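Local atomic coordinates of purine nucleoside phosphorylase (Anopheles gambiae, PDB entry 2P4S), a protein that catalyses the phosphorolysis of inosine, guanosine and their 2'-deoxy forms to free purine base and pentose 1-phosphate in purine salvage, working as a homotrimer. Residues Y92-L95 / Q96-T100; F133-E136 / T137-H140. All coordinates share one frame; numbering follows the deposited sequence.

Contact 1: Y92-L95 / Q96-T100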
loop_
_atom_site.group_PDB
_atom_site.type_symbol
_atom_site.label_atom_id
_atom_site.label_comp_id
_atom_site.label_asym_id
_atom_site.label_seq_id
_atom_site.Cartn_x
_atom_site.Cartn_y
_atom_site.Cartn_z
ATOM N N TYR A 92 13.920 21.708 -7.393
ATOM C CA TYR A 92 13.398 22.994 -7.893
ATOM C C TYR A 92 14.193 23.573 -9.078
ATOM O O TYR A 92 13.621 23.994 -10.094
ATOM C CB TYR A 92 13.357 24.027 -6.772
ATOM C CG TYR A 92 12.682 25.325 -7.149
ATOM C CD1 TYR A 92 11.306 25.491 -6.961
ATOM C CD2 TYR A 92 13.422 26.404 -7.669
ATOM C CE1 TYR A 92 10.674 26.692 -7.289
ATOM C CE2 TYR A 92 12.801 27.607 -7.999
ATOM C CZ TYR A 92 11.429 27.739 -7.807
ATOM O OH TYR A 92 10.798 28.915 -8.115
ATOM N N ASP A 93 15.515 23.570 -8.938
ATOM C CA ASP A 93 16.410 24.121 -9.948
ATOM C C ASP A 93 16.341 23.394 -11.273
ATOM O O ASP A 93 16.278 24.032 -12.309
ATOM C CB ASP A 93 17.844 24.199 -9.401
ATOM C CG ASP A 93 17.996 25.318 -8.370
ATOM O OD1 ASP A 93 17.492 26.439 -8.643
ATOM O OD2 ASP A 93 18.589 25.085 -7.287
ATOM N N THR A 94 16.345 22.068 -11.237
ATOM C CA THR A 94 16.135 21.272 -12.431
ATOM C C THR A 94 14.786 21.579 -13.078
ATOM O O THR A 94 14.707 21.691 -14.292
ATOM C CB THR A 94 16.207 19.767 -12.117
ATOM O OG1 THR A 94 17.490 19.464 -11.579
ATOM C CG2 THR A 94 15.951 18.906 -13.364
ATOM N N LEU A 95 13.739 21.708 -12.262
ATOM C CA LEU A 95 12.378 21.960 -12.757
ATOM C C LEU A 95 12.305 23.332 -13.418
ATOM O O LEU A 95 11.723 23.483 -14.496
ATOM C CB LEU A 95 11.326 21.794 -11.624
ATOM C CG LEU A 95 11.191 20.328 -11.150
ATOM C CD1 LEU A 95 10.393 20.162 -9.876
ATOM C CD2 LEU A 95 10.597 19.462 -12.262
ATOM N N GLN A 96 12.927 24.321 -12.777
ATOM C CA GLN A 96 13.082 25.627 -13.410
ATOM C C GLN A 96 13.910 25.565 -14.738
ATOM O O GLN A 96 13.533 26.232 -15.699
ATOM C CB GLN A 96 13.555 26.695 -12.403
ATOM C CG GLN A 96 13.511 28.152 -12.949
ATOM C CD GLN A 96 12.110 28.767 -13.002
ATOM O OE1 GLN A 96 11.568 29.041 -14.082
ATOM N NE2 GLN A 96 11.532 29.011 -11.832
ATOM N N GLU A 97 14.963 24.734 -14.817
ATOM C CA GLU A 97 15.643 24.443 -16.102
ATOM C C GLU A 97 14.619 24.044 -17.198
ATOM O O GLU A 97 14.608 24.614 -18.326
ATOM C CB GLU A 97 16.660 23.272 -15.996
ATOM C CG GLU A 97 17.974 23.427 -15.178
ATOM C CD GLU A 97 18.790 22.069 -15.115
ATOM O OE1 GLU A 97 18.850 21.337 -16.167
ATOM O OE2 GLU A 97 19.374 21.728 -14.032
ATOM N N ILE A 98 13.798 23.035 -16.881
ATOM C CA ILE A 98 12.794 22.530 -17.813
ATOM C C ILE A 98 11.796 23.644 -18.174
ATOM O O ILE A 98 11.460 23.838 -19.357
ATOM C CB ILE A 98 12.041 21.248 -17.250
ATOM C CG1 ILE A 98 13.042 20.211 -16.708
ATOM C CG2 ILE A 98 11.041 20.690 -18.279
ATOM C CD1 ILE A 98 12.388 18.981 -16.017
ATOM N N ALA A 99 11.334 24.385 -17.169
ATOM C CA ALA A 99 10.357 25.462 -17.435
ATOM C C ALA A 99 10.982 26.503 -18.405
ATOM O O ALA A 99 10.390 26.858 -19.436
ATOM C CB ALA A 99 9.895 26.138 -16.117
ATOM N N THR A 100 12.197 26.960 -18.048
ATOM C CA THR A 100 12.954 27.979 -18.816
ATOM C C THR A 100 13.192 27.499 -20.244
ATOM O O THR A 100 12.949 28.265 -21.185
ATOM C CB THR A 100 14.264 28.389 -18.114
ATOM O OG1 THR A 100 13.941 29.133 -16.930
ATOM C CG2 THR A 100 15.090 29.317 -19.011
#
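The first turns of helix 92-105 bring Tyr92 alongside Gln96 and Leu95 alongside Ile98, on a backbone held by regular i to i+4 hydrogen bonds. Gln96 N donates to Tyr92 O at 2.8 Å, almost straight at the hydrogen, and Ala99 N reaches Leu95 O at the same length, 2.8 Å. Between them Glu97 N bonds to Asp93 O and Ile98 N to Thr94 O. Tyr92 and Gln96 both start with CG opposite the backbone N (chi1 -173° and -170°), which sends ring and amide out in the same direction. The glutamine chain then bends at chi2, and its NE2 comes to 3.8 Å from Tyr92 OH, a van der Waals approach with the amide plane turned 67° from the ring. The tyrosine ring also takes a cation-pi contact from Arg239 and meets Phe240. On the neighbouring face, the extended chain of Glu97 crosses that of Thr94, its CB only 3.0 Å from Thr94 O and its OE2 3.6 Å from Thr94 CA. On the buried side Leu95 and Ile98 lie side by side, with Leu95 CD2 4.2 Å from Ile98 CD1; beyond them Leu95 rests on Met183 and Leu190 of helix 178-191, and Ile98 on Ile138. Apolar Leu95, Ile98 and Ala99, spaced three to four residues apart or adjacent, form the buried face and Asp93 and Glu97 the exposed one, as in an amphipathic helix, here packed on the outside of the phosphorylase fold.

Contact 2: F133-E136 / T137-H140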
loop_
_atom_site.group_PDB
_atom_site.type_symbol
_atom_site.label_atom_id
_atom_site.label_comp_id
_atom_site.label_asym_id
_atom_site.label_seq_id
_atom_site.Cartn_x
_atom_site.Cartn_y
_atom_site.Cartn_z
ATOM N N PHE A 133 6.249 20.008 -28.550
ATOM C CA PHE A 133 7.529 19.436 -28.119
ATOM C C PHE A 133 7.422 17.948 -27.843
ATOM O O PHE A 133 6.796 17.569 -26.855
ATOM C CB PHE A 133 8.055 20.089 -26.838
ATOM C CG PHE A 133 8.236 21.561 -26.921
ATOM C CD1 PHE A 133 9.501 22.103 -27.190
ATOM C CD2 PHE A 133 7.152 22.424 -26.705
ATOM C CE1 PHE A 133 9.676 23.484 -27.248
ATOM C CE2 PHE A 133 7.305 23.806 -26.775
ATOM C CZ PHE A 133 8.570 24.346 -27.054
ATOM N N ASP A 134 8.048 17.111 -28.676
ATOM C CA ASP A 134 8.150 15.693 -28.349
ATOM C C ASP A 134 8.800 15.555 -26.993
ATOM O O ASP A 134 9.748 16.286 -26.699
ATOM C CB ASP A 134 8.937 14.933 -29.417
ATOM C CG ASP A 134 8.124 14.712 -30.677
ATOM O OD1 ASP A 134 6.990 15.250 -30.736
ATOM O OD2 ASP A 134 8.605 14.019 -31.613
ATOM N N TYR A 135 8.271 14.656 -26.145
ATOM C CA TYR A 135 8.849 14.418 -24.798
ATOM C C TYR A 135 10.313 14.041 -24.845
ATOM O O TYR A 135 11.055 14.402 -23.948
ATOM C CB TYR A 135 8.092 13.354 -23.986
ATOM C CG TYR A 135 6.659 13.735 -23.570
ATOM C CD1 TYR A 135 6.221 15.090 -23.579
ATOM C CD2 TYR A 135 5.749 12.743 -23.159
ATOM C CE1 TYR A 135 4.909 15.437 -23.192
ATOM C CE2 TYR A 135 4.440 13.066 -22.774
ATOM C CZ TYR A 135 4.029 14.400 -22.805
ATOM O OH TYR A 135 2.767 14.686 -22.451
ATOM N N GLU A 136 10.708 13.310 -25.887
ATOM C CA GLU A 136 12.112 12.899 -26.132
ATOM C C GLU A 136 13.123 14.064 -26.131
ATOM O O GLU A 136 14.260 13.890 -25.713
ATOM C CB GLU A 136 12.233 12.175 -27.493
ATOM C CG GLU A 136 11.694 10.744 -27.522
ATOM C CD GLU A 136 10.111 10.607 -27.463
ATOM O OE1 GLU A 136 9.335 11.580 -27.736
ATOM O OE2 GLU A 136 9.650 9.478 -27.142
ATOM N N THR A 137 12.677 15.237 -26.590
ATOM C CA THR A 137 13.501 16.422 -26.749
ATOM C C THR A 137 13.517 17.352 -25.547
ATOM O O THR A 137 14.334 18.260 -25.478
ATOM C CB THR A 137 13.067 17.246 -27.974
ATOM O OG1 THR A 137 11.960 18.094 -27.625
ATOM C CG2 THR A 137 12.699 16.375 -29.134
ATOM N N ILE A 138 12.616 17.148 -24.589
ATOM C CA ILE A 138 12.578 18.027 -23.427
ATOM C C ILE A 138 13.597 17.554 -22.361
ATOM O O ILE A 138 13.581 16.396 -21.970
ATOM C CB ILE A 138 11.145 18.167 -22.817
ATOM C CG1 ILE A 138 10.111 18.541 -23.907
ATOM C CG2 ILE A 138 11.151 19.219 -21.673
ATOM C CD1 ILE A 138 8.640 18.348 -23.472
ATOM N N PRO A 139 14.518 18.435 -21.934
ATOM C CA PRO A 139 15.471 18.005 -20.915
ATOM C C PRO A 139 14.796 17.360 -19.711
ATOM O O PRO A 139 13.834 17.913 -19.174
ATOM C CB PRO A 139 16.191 19.305 -20.509
ATOM C CG PRO A 139 15.593 20.391 -21.322
ATOM C CD PRO A 139 14.789 19.796 -22.402
ATOM N N HIS A 140 15.301 16.181 -19.335
ATOM C CA HIS A 140 14.878 15.426 -18.124
ATOM C C HIS A 140 13.473 14.859 -18.186
ATOM O O HIS A 140 12.938 14.451 -17.167
ATOM C CB HIS A 140 14.985 16.295 -16.852
ATOM C CG HIS A 140 16.330 16.903 -16.666
ATOM N ND1 HIS A 140 17.453 16.142 -16.411
ATOM C CD2 HIS A 140 16.748 18.192 -16.733
ATOM C CE1 HIS A 140 18.505 16.939 -16.312
ATOM N NE2 HIS A 140 18.102 18.186 -16.494
#
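Ile138 and Tyr135 extend their side chains side by side in the same direction as the chain turns away from the end of strand 130-134. Ile138 CD1 sits at the edge of the tyrosine ring, near its plane, 4.1 Å from Tyr135 CD1. The same methyl packs against Phe133 CB at 3.8 Å, so the isoleucine tip is shared between two aromatic residues, touching one at its ring and the other at the root of its side chain. The Phe133 ring itself leads off toward Arg105. With OG1 set between its backbone N and carbonyl carbon (chi1 83°), the Thr137 hydroxyl folds back over the turn and donates to Asp134 O at 3.0 Å, in the carbonyl plane. Asp134 O also accepts Thr137 N at 3.1 Å, but this donor stands 54° out of that plane, so two donors from one residue grip a single oxygen from different directions. The threonine methyl CG2 meets Asp134 CB at 4.0 Å. A longer backbone bond, Ile138 N to Tyr135 O at 3.2 Å, comes in 66° above the carbonyl plane; the two i to i+3 bonds close overlapping type I beta turns, 134-137 and 135-138. Tyr135 OH is held by Gly168 O, while the ring meets Phe141 and Phe170. Asp134 OD1 forms a salt bridge with Arg152. Taking both the amide and the hydroxyl of Thr137, the Asp134 carbonyl would hold the threonine rotamer and the turn together, with the Tyr135 ring against the phosphate-binding Phe170, consistent with a second-shell position.

How the contacts relate
From the N terminus, contact 1 (92-100) comes first, within helix 92-105, and it is complete before the chain enters strand 112-116 and then strand 130-134. Contact 2 (133-140) follows where that strand ends and the loop toward strand 152-158 begins. Both are local and in series: neither nests in nor crosses the other, and each closes only a turn or two of chain. The centres of contacts 1 and 2 are about 13 Å apart, yet the two touch directly. Glu97 OE1 and His140 NE2 are 3.3 Å apart, a probable hydrogen bond, and Ile98 CG1 packs 3.5 Å from Pro139 O. The N-terminal helix is thereby tied to the loop leaving the sheet.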